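Putative dehydrogenase (Pseudomonas fluorescens, PDB 6UUG) acts as MsuC, the monooxygenase component of a two-component flavin-dependent system that oxidises methanesulfinate during bacterial sulfur assimilation. Local coordinates at residues A[33-38]-A[67-72]; A[90-95]-A[104-109]; A[191-196]-A[226-231]. One frame throughout, in Å; residues are numbered along the deposited sequence. Where two conformers were deposited one is given.

Interaction 1 (A[33-38]-A[67-72])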
loop_
_atom_site.group_PDB
_atom_site.type_symbol
_atom_site.label_atom_id
_atom_site.label_comp_id
_atom_site.label_asym_id
_atom_site.label_seq_id
_atom_site.Cartn_x
_atom_site.Cartn_y
_atom_site.Cartn_z
ATOM N N LEU A 33 9.960 -34.764 -9.086
ATOM C CA LEU A 33 10.096 -33.359 -9.456
ATOM C C LEU A 33 10.630 -33.218 -10.874
ATOM O O LEU A 33 10.118 -32.413 -11.657
ATOM C CB LEU A 33 11.003 -32.619 -8.470
ATOM C CG LEU A 33 11.166 -31.123 -8.755
ATOM C CD1 LEU A 33 9.826 -30.439 -8.634
ATOM C CD2 LEU A 33 12.192 -30.452 -7.834
ATOM N N GLN A 34 11.663 -33.995 -11.224
ATOM C CA GLN A 34 12.181 -33.950 -12.588
ATOM C C GLN A 34 11.112 -34.348 -13.600
ATOM O O GLN A 34 10.987 -33.723 -14.656
ATOM C CB GLN A 34 13.417 -34.851 -12.710
ATOM C CG GLN A 34 14.612 -34.353 -11.883
ATOM C CD GLN A 34 15.630 -35.452 -11.538
ATOM O OE1 GLN A 34 15.468 -36.616 -11.915
ATOM N NE2 GLN A 34 16.681 -35.076 -10.807
ATOM N N THR A 35 10.337 -35.394 -13.297
ATOM C CA THR A 35 9.244 -35.793 -14.181
ATOM C C THR A 35 8.219 -34.674 -14.332
ATOM O O THR A 35 7.751 -34.393 -15.442
ATOM C CB THR A 35 8.570 -37.056 -13.647
ATOM O OG1 THR A 35 9.509 -38.140 -13.636
ATOM C CG2 THR A 35 7.375 -37.432 -14.498
ATOM N N ALA A 36 7.849 -34.037 -13.220
ATOM C CA ALA A 36 6.899 -32.927 -13.281
ATOM C C ALA A 36 7.446 -31.764 -14.099
ATOM O O ALA A 36 6.708 -31.151 -14.879
ATOM C CB ALA A 36 6.540 -32.471 -11.862
ATOM N N ARG A 37 8.736 -31.442 -13.942
ATOM C CA ARG A 37 9.290 -30.295 -14.657
ATOM C C ARG A 37 9.342 -30.566 -16.157
ATOM O O ARG A 37 9.129 -29.659 -16.971
ATOM C CB ARG A 37 10.676 -29.946 -14.118
ATOM C CG ARG A 37 10.664 -29.383 -12.705
ATOM C CD ARG A 37 11.992 -29.591 -11.982
ATOM N NE ARG A 37 12.974 -28.555 -12.282
ATOM N N GLN A 38 9.616 -31.815 -16.529
ATOM C CA GLN A 38 9.573 -32.218 -17.928
ATOM C C GLN A 38 8.163 -32.095 -18.489
ATOM O O GLN A 38 7.967 -31.572 -19.590
ATOM C CB GLN A 38 10.100 -33.648 -18.035
ATOM C CG GLN A 38 10.055 -34.298 -19.381
ATOM C CD GLN A 38 10.740 -35.647 -19.335
ATOM O OE1 GLN A 38 11.964 -35.732 -19.434
ATOM N NE2 GLN A 38 9.961 -36.705 -19.137
ATOM N N SER A 67 2.442 -40.637 -16.524
ATOM C CA SER A 67 3.646 -40.210 -15.809
ATOM C C SER A 67 3.908 -41.002 -14.537
ATOM O O SER A 67 5.043 -41.001 -14.044
ATOM C CB SER A 67 3.535 -38.730 -15.435
ATOM O OG SER A 67 2.545 -38.556 -14.426
ATOM N N GLY A 68 2.888 -41.644 -13.978
ATOM C CA GLY A 68 2.978 -42.232 -12.663
ATOM C C GLY A 68 2.636 -41.301 -11.518
ATOM O O GLY A 68 2.433 -41.776 -10.394
ATOM N N LEU A 69 2.552 -39.994 -11.766
ATOM C CA LEU A 69 2.426 -39.050 -10.659
ATOM C C LEU A 69 1.048 -39.075 -9.998
ATOM O O LEU A 69 0.887 -38.465 -8.935
ATOM C CB LEU A 69 2.763 -37.629 -11.130
ATOM C CG LEU A 69 4.192 -37.395 -11.643
ATOM C CD1 LEU A 69 4.346 -36.004 -12.288
ATOM C CD2 LEU A 69 5.233 -37.579 -10.547
ATOM N N LEU A 70 0.051 -39.750 -10.577
ATOM C CA LEU A 70 -1.205 -39.887 -9.839
ATOM C C LEU A 70 -1.058 -40.772 -8.608
ATOM O O LEU A 70 -1.939 -40.763 -7.742
ATOM C CB LEU A 70 -2.314 -40.422 -10.739
ATOM C CG LEU A 70 -2.762 -39.519 -11.888
ATOM C CD1 LEU A 70 -3.942 -40.146 -12.624
ATOM C CD2 LEU A 70 -3.127 -38.101 -11.399
ATOM N N ALA A 71 0.043 -41.510 -8.492
ATOM C CA ALA A 71 0.328 -42.316 -7.313
ATOM C C ALA A 71 1.381 -41.665 -6.419
ATOM O O ALA A 71 1.937 -42.328 -5.540
ATOM C CB ALA A 71 0.778 -43.724 -7.730
ATOM N N LEU A 72 1.651 -40.372 -6.624
ATOM C CA LEU A 72 2.749 -39.718 -5.914
ATOM C C LEU A 72 2.559 -39.778 -4.402
ATOM O O LEU A 72 3.514 -40.035 -3.655
ATOM C CB LEU A 72 2.869 -38.265 -6.387
ATOM C CG LEU A 72 4.001 -37.418 -5.803
ATOM C CD1 LEU A 72 5.337 -38.099 -6.076
ATOM C CD2 LEU A 72 3.992 -36.009 -6.431
#
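Thr35 meets Leu69 and Ser67 through its methyl group. Thr35 CG2 lies 4.0 Å from Leu69 CD1 and 4.2 Å from Ser67 CB. Thr35 and Leu69 lie alongside each other, pointing opposite ways. The same Leu69 branch also reaches the helix backbone: CD1 is 4.1 Å from Ala36 CA and 4.2 Å from Ala36 CB. Two small helix residues thus receive one leucine methyl, and all these contacts are apolar.

CG2 of Thr35 is anti to the backbone N and faces the contact. OG1 takes the place beside that N (chi1 -63°) and bonds to the carbonyl of Ser31, one helical turn back.

On the other side Ser67 shapes the turn that presents Leu69. Its OG accepts from Leu69 N at 3.0 Å, a nearly straight bond at 167°, which makes an ST turn. The same oxygen also hydrogen-bonds to Leu64 O. Between Ser67 and Leu69, Gly68 leaves the helical conformation with a phi of 88°, and the chain goes on into a short 3-10 segment.

Further out, Leu69 touches Leu39 of helix 32-53 and Phe106 of helix 100-119, while Ala36 rests on Val91 of helix 85-96. The contact joins the first helix to the loop after helix 58-67, as part of the all-helical N-terminal domain of the acyl-CoA dehydrogenase fold.

Interaction 2 (A[90-95]-A[104-109])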
loop_
_atom_site.group_PDB
_atom_site.type_symbol
_atom_site.label_atom_id
_atom_site.label_comp_id
_atom_site.label_asym_id
_atom_site.label_seq_id
_atom_site.Cartn_x
_atom_site.Cartn_y
_atom_site.Cartn_z
ATOM N N GLN A 90 5.053 -29.579 -3.690
ATOM C CA GLN A 90 6.060 -29.013 -4.581
ATOM C C GLN A 90 5.707 -29.263 -6.043
ATOM O O GLN A 90 5.908 -28.396 -6.898
ATOM C CB GLN A 90 7.446 -29.607 -4.260
ATOM C CG GLN A 90 8.588 -28.917 -4.998
ATOM C CD GLN A 90 9.960 -29.515 -4.662
ATOM O OE1 GLN A 90 10.064 -30.680 -4.276
ATOM N NE2 GLN A 90 11.008 -28.723 -4.829
ATOM N N VAL A 91 5.191 -30.454 -6.357
ATOM C CA VAL A 91 4.794 -30.729 -7.735
ATOM C C VAL A 91 3.576 -29.892 -8.123
ATOM O O VAL A 91 3.513 -29.363 -9.237
ATOM C CB VAL A 91 4.567 -32.238 -7.937
ATOM C CG1 VAL A 91 3.910 -32.500 -9.280
ATOM C CG2 VAL A 91 5.932 -32.975 -7.833
ATOM N N VAL A 92 2.612 -29.720 -7.208
ATOM C CA VAL A 92 1.485 -28.814 -7.474
ATOM C C VAL A 92 1.997 -27.419 -7.845
ATOM O O VAL A 92 1.561 -26.806 -8.833
ATOM C CB VAL A 92 0.540 -28.760 -6.253
ATOM C CG1 VAL A 92 -0.516 -27.679 -6.445
ATOM C CG2 VAL A 92 -0.141 -30.113 -6.010
ATOM N N ARG A 93 2.929 -26.898 -7.041
ATOM C CA ARG A 93 3.529 -25.590 -7.284
ATOM C C ARG A 93 4.220 -25.535 -8.643
ATOM O O ARG A 93 4.090 -24.549 -9.381
ATOM C CB ARG A 93 4.524 -25.291 -6.155
ATOM C CG ARG A 93 5.479 -24.114 -6.363
ATOM C CD ARG A 93 6.461 -24.062 -5.174
ATOM N NE ARG A 93 7.466 -22.999 -5.231
ATOM C CZ ARG A 93 8.413 -22.846 -4.305
ATOM N NH1 ARG A 93 8.457 -23.679 -3.265
ATOM N NH2 ARG A 93 9.314 -21.872 -4.414
ATOM N N GLU A 94 4.949 -26.601 -8.998
ATOM C CA GLU A 94 5.663 -26.622 -10.271
ATOM C C GLU A 94 4.702 -26.580 -11.454
ATOM O O GLU A 94 4.951 -25.880 -12.439
ATOM C CB GLU A 94 6.548 -27.865 -10.352
ATOM C CG GLU A 94 7.467 -27.868 -11.559
ATOM C CD GLU A 94 8.607 -26.873 -11.434
ATOM O OE1 GLU A 94 8.985 -26.521 -10.296
ATOM O OE2 GLU A 94 9.132 -26.442 -12.483
ATOM N N PHE A 95 3.595 -27.330 -11.378
ATOM C CA PHE A 95 2.604 -27.271 -12.453
ATOM C C PHE A 95 1.980 -25.882 -12.533
ATOM O O PHE A 95 1.772 -25.349 -13.628
ATOM C CB PHE A 95 1.508 -28.313 -12.247
ATOM C CG PHE A 95 1.939 -29.726 -12.531
ATOM C CD1 PHE A 95 2.869 -29.994 -13.520
ATOM C CD2 PHE A 95 1.408 -30.776 -11.806
ATOM C CE1 PHE A 95 3.271 -31.308 -13.780
ATOM C CE2 PHE A 95 1.797 -32.089 -12.068
ATOM C CZ PHE A 95 2.727 -32.343 -13.055
ATOM N N HIS A 104 -4.421 -27.441 -10.308
ATOM C CA HIS A 104 -5.606 -27.556 -9.458
ATOM C C HIS A 104 -6.177 -28.968 -9.465
ATOM O O HIS A 104 -6.449 -29.542 -8.407
ATOM C CB HIS A 104 -6.650 -26.548 -9.936
ATOM C CG HIS A 104 -7.813 -26.356 -9.010
ATOM N ND1 HIS A 104 -8.525 -25.175 -8.975
ATOM C CD2 HIS A 104 -8.406 -27.177 -8.113
ATOM C CE1 HIS A 104 -9.503 -25.277 -8.092
ATOM N NE2 HIS A 104 -9.456 -26.483 -7.557
ATOM N N VAL A 105 -6.405 -29.536 -10.650
ATOM C CA VAL A 105 -7.004 -30.867 -10.672
ATOM C C VAL A 105 -6.019 -31.908 -10.172
ATOM O O VAL A 105 -6.431 -32.899 -9.572
ATOM C CB VAL A 105 -7.530 -31.224 -12.072
ATOM C CG1 VAL A 105 -8.753 -30.367 -12.381
ATOM C CG2 VAL A 105 -6.447 -31.071 -13.114
ATOM N N PHE A 106 -4.716 -31.709 -10.403
ATOM C CA PHE A 106 -3.717 -32.631 -9.855
ATOM C C PHE A 106 -3.693 -32.562 -8.330
ATOM O O PHE A 106 -3.742 -33.596 -7.646
ATOM C CB PHE A 106 -2.337 -32.316 -10.441
ATOM C CG PHE A 106 -1.237 -33.203 -9.921
ATOM C CD1 PHE A 106 -1.066 -34.482 -10.430
ATOM C CD2 PHE A 106 -0.376 -32.759 -8.929
ATOM C CE1 PHE A 106 -0.057 -35.305 -9.962
ATOM C CE2 PHE A 106 0.642 -33.584 -8.449
ATOM C CZ PHE A 106 0.801 -34.862 -8.972
ATOM N N GLY A 107 -3.624 -31.348 -7.780
ATOM C CA GLY A 107 -3.648 -31.198 -6.335
ATOM C C GLY A 107 -4.930 -31.715 -5.708
ATOM O O GLY A 107 -4.898 -32.364 -4.657
ATOM N N PHE A 108 -6.074 -31.468 -6.355
ATOM C CA PHE A 108 -7.329 -31.966 -5.802
ATOM C C PHE A 108 -7.424 -33.487 -5.886
ATOM O O PHE A 108 -8.005 -34.110 -5.000
ATOM C CB PHE A 108 -8.514 -31.302 -6.501
ATOM C CG PHE A 108 -9.117 -30.186 -5.706
ATOM C CD1 PHE A 108 -8.312 -29.306 -5.011
ATOM C CD2 PHE A 108 -10.493 -30.017 -5.651
ATOM C CE1 PHE A 108 -8.867 -28.270 -4.264
ATOM C CE2 PHE A 108 -11.052 -28.986 -4.911
ATOM C CZ PHE A 108 -10.235 -28.112 -4.221
ATOM N N HIS A 109 -6.853 -34.097 -6.931
ATOM C CA HIS A 109 -6.749 -35.554 -6.965
ATOM C C HIS A 109 -6.083 -36.085 -5.691
ATOM O O HIS A 109 -6.614 -36.976 -5.017
ATOM C CB HIS A 109 -5.989 -35.976 -8.232
ATOM C CG HIS A 109 -5.440 -37.364 -8.179
ATOM N ND1 HIS A 109 -6.176 -38.469 -8.553
ATOM C CD2 HIS A 109 -4.231 -37.831 -7.781
ATOM C CE1 HIS A 109 -5.440 -39.557 -8.393
ATOM N NE2 HIS A 109 -4.259 -39.198 -7.920
#
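Phe106 projects its ring toward helix 85-96 because CG is anti to the backbone N, with chi1 at 179°. Phe95 takes a different position, with CG anti to the carbonyl carbon and beside the backbone N, and this brings its ring edge to the Phe106 face. The two helices form an antiparallel helical hairpin in the N-terminal acyl-CoA dehydrogenase domain. Their short segments run at 166° to each other, with axes 9.3 Å apart.

The rings make a T-shaped (edge-to-face) pair. Their planes are at 89° and their centroids 5.2 Å apart. Phe95 CE2 sits over the centre of the Phe106 ring, 3.9 Å from Phe106 CG. The two valines approach the same ring from other directions. Val91 CG1 comes in obliquely and is 3.5 Å from Phe106 CE2. Val92 CG2 lies at the ring edge, near its plane, 3.9 Å from Phe106 CD2. With an alanine at Phe106, the edge of Phe95 and Val91 CG1 are likely to lose the ring they rest on, while Val92 CG2 would keep only part of its packing.

All five touching residues are buried. Phe106 also meets His110 edge-to-face. Phe95 rests on Ala36 of helix 32-53, and Val92 touches Met259 of helix 247-277. The hairpin is therefore packed against other helices beyond its own interface.

Next to the aromatic pair the backbones come close at Val92 and Gly107. Val92 CG2 lies 3.7 Å from Gly107 CA, and a beta carbon on that glycine would press tightly against the same valine methyl.

Interaction 3 (A[191-196]-A[226-231])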
loop_
_atom_site.group_PDB
_atom_site.type_symbol
_atom_site.label_atom_id
_atom_site.label_comp_id
_atom_site.label_asym_id
_atom_site.label_seq_id
_atom_site.Cartn_x
_atom_site.Cartn_y
_atom_site.Cartn_z
ATOM N N LEU A 191 -22.716 -36.139 4.827
ATOM C CA LEU A 191 -22.246 -37.503 4.606
ATOM C C LEU A 191 -21.371 -37.522 3.359
ATOM O O LEU A 191 -21.760 -36.978 2.321
ATOM C CB LEU A 191 -23.433 -38.461 4.448
ATOM C CG LEU A 191 -23.119 -39.909 4.098
ATOM C CD1 LEU A 191 -22.427 -40.582 5.268
ATOM C CD2 LEU A 191 -24.394 -40.649 3.721
ATOM N N ILE A 192 -20.190 -38.138 3.459
ATOM C CA ILE A 192 -19.213 -38.173 2.374
ATOM C C ILE A 192 -19.068 -39.609 1.881
ATOM O O ILE A 192 -19.005 -40.542 2.685
ATOM C CB ILE A 192 -17.842 -37.635 2.831
ATOM C CG1 ILE A 192 -17.991 -36.392 3.724
ATOM C CG2 ILE A 192 -16.968 -37.353 1.619
ATOM C CD1 ILE A 192 -18.571 -35.213 3.032
ATOM N N ALA A 193 -18.996 -39.782 0.563
ATOM C CA ALA A 193 -18.813 -41.102 -0.030
ATOM C C ALA A 193 -17.810 -41.022 -1.174
ATOM O O ALA A 193 -17.664 -39.981 -1.812
ATOM C CB ALA A 193 -20.145 -41.673 -0.547
ATOM N N ALA A 194 -17.122 -42.135 -1.430
ATOM C CA ALA A 194 -16.258 -42.287 -2.596
ATOM C C ALA A 194 -16.927 -43.253 -3.568
ATOM O O ALA A 194 -17.159 -44.413 -3.220
ATOM C CB ALA A 194 -14.877 -42.807 -2.200
ATOM N N ILE A 195 -17.236 -42.787 -4.772
ATOM C CA ILE A 195 -18.009 -43.606 -5.706
ATOM C C ILE A 195 -17.466 -43.431 -7.115
ATOM O O ILE A 195 -16.844 -42.408 -7.439
ATOM C CB ILE A 195 -19.514 -43.259 -5.669
ATOM C CG1 ILE A 195 -19.754 -41.793 -6.019
ATOM C CG2 ILE A 195 -20.121 -43.591 -4.306
ATOM C CD1 ILE A 195 -21.223 -41.405 -5.959
ATOM N N PRO A 196 -17.654 -44.439 -7.974
ATOM C CA PRO A 196 -17.168 -44.332 -9.355
ATOM C C PRO A 196 -17.843 -43.184 -10.084
ATOM O O PRO A 196 -19.045 -42.950 -9.933
ATOM C CB PRO A 196 -17.544 -45.685 -9.974
ATOM C CG PRO A 196 -17.711 -46.600 -8.825
ATOM C CD PRO A 196 -18.243 -45.761 -7.700
ATOM N N VAL A 226 -28.678 -41.942 -7.089
ATOM C CA VAL A 226 -27.371 -42.579 -7.230
ATOM C C VAL A 226 -27.132 -43.473 -6.025
ATOM O O VAL A 226 -27.101 -42.999 -4.884
ATOM C CB VAL A 226 -26.253 -41.539 -7.365
ATOM C CG1 VAL A 226 -24.896 -42.240 -7.407
ATOM C CG2 VAL A 226 -26.477 -40.680 -8.594
ATOM N N ARG A 227 -26.938 -44.764 -6.276
ATOM C CA ARG A 227 -26.781 -45.714 -5.184
ATOM C C ARG A 227 -25.414 -45.559 -4.524
ATOM O O ARG A 227 -24.398 -45.371 -5.202
ATOM C CB ARG A 227 -26.967 -47.143 -5.697
ATOM C CG ARG A 227 -26.721 -48.197 -4.638
ATOM C CD ARG A 227 -27.066 -49.599 -5.132
ATOM N NE ARG A 227 -26.758 -50.604 -4.117
ATOM C CZ ARG A 227 -27.438 -51.736 -3.953
ATOM N NH1 ARG A 227 -27.091 -52.593 -3.000
ATOM N NH2 ARG A 227 -28.470 -52.002 -4.739
ATOM N N VAL A 228 -25.394 -45.626 -3.191
ATOM C CA VAL A 228 -24.163 -45.542 -2.406
ATOM C C VAL A 228 -24.174 -46.654 -1.360
ATOM O O VAL A 228 -25.083 -46.713 -0.521
ATOM C CB VAL A 228 -24.001 -44.163 -1.736
ATOM C CG1 VAL A 228 -22.720 -44.113 -0.938
ATOM C CG2 VAL A 228 -23.993 -43.065 -2.790
ATOM N N GLU A 229 -23.162 -47.523 -1.398
ATOM C CA GLU A 229 -23.071 -48.619 -0.439
ATOM C C GLU A 229 -22.510 -48.132 0.892
ATOM O O GLU A 229 -21.756 -47.157 0.955
ATOM C CB GLU A 229 -22.170 -49.739 -0.958
ATOM C CG GLU A 229 -22.552 -50.287 -2.298
ATOM C CD GLU A 229 -23.967 -50.818 -2.324
ATOM O OE1 GLU A 229 -24.397 -51.479 -1.344
ATOM O OE2 GLU A 229 -24.649 -50.559 -3.328
ATOM N N GLU A 230 -22.858 -48.853 1.963
ATOM C CA GLU A 230 -22.261 -48.580 3.268
ATOM C C GLU A 230 -20.744 -48.605 3.185
ATOM O O GLU A 230 -20.067 -47.763 3.788
ATOM C CB GLU A 230 -22.738 -49.602 4.303
ATOM C CG GLU A 230 -24.221 -49.543 4.608
ATOM C CD GLU A 230 -24.652 -48.186 5.118
ATOM O OE1 GLU A 230 -25.491 -47.534 4.455
ATOM O OE2 GLU A 230 -24.142 -47.766 6.179
ATOM N N SER A 231 -20.194 -49.559 2.427
ATOM C CA SER A 231 -18.755 -49.687 2.252
ATOM C C SER A 231 -18.141 -48.505 1.517
ATOM O O SER A 231 -16.911 -48.414 1.442
ATOM C CB SER A 231 -18.428 -50.975 1.489
ATOM O OG SER A 231 -18.853 -50.886 0.136
#
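Ala193 and Ile195 of one strand meet Val228 and Val226 of another. The contacts across the two segments are apolar, and all four residues are buried. The shortest approach is Ala193 CB to Val228 CG1, at 3.6 Å. Here a small side chain lets a valine branch come close to the strand. Val228 also uses its other branch: its CG2 lies 4.2 Å from Ile195 CG2, and the two side chains meet nearly at right angles. Ile195 CD1 reaches further, to Val226 CG1 at 4.0 Å. Its CG1 sits between the backbone N and the carbonyl carbon, with chi1 at 59°, and chi2 is extended. CG2 and CD1 are thereby spread so that each meets a different valine.

Other apolar residues close the cluster. Phe161 of strand 159-162 touches both Ala193 and Val228, and Ile202 of strand 202-204 touches both Ile195 and Val226. These strands belong to the same sheet as strand 221-228.

The backbone bonding runs elsewhere. Ala193 and Ile195 pair with Ala179 and Leu177 of strand 176-183. Ala194 bonds to Glu232, so the chain just beyond 226-231 comes back alongside strand 189-196. Among the polar side chains, Glu230 makes a salt bridge to Arg159.

The two strands are thus not neighbours in one sheet. Their short segments come within 8.6 Å and run at 117° to each other, one from each of two sheets, whose side chains meet between them. An apolar interior between crossed sheets is consistent with the central beta domain of the acyl-CoA dehydrogenase fold.

In the fold
Interactions 1 and 2 belong to one helical region of the chain. Their centres are about 10 Å apart and they touch directly: Leu70 O lies 2.8 Å from His109 NE2, a probable hydrogen bond. Interaction 2 is the deeper one, wholly buried, about 6 Å from the chain centre. Interaction 1, at about 16 Å, is partly buried. Interaction 3 stands apart in the beta region, its centre about 26 Å from that of interaction 2. Its touching residues are all buried, although it lies about 23 Å from the chain centre. The chemistry differs: methyl contacts beside a serine-held turn in 1, an aromatic pair between helices in 2, and small and branched aliphatic side chains between sheets in 3.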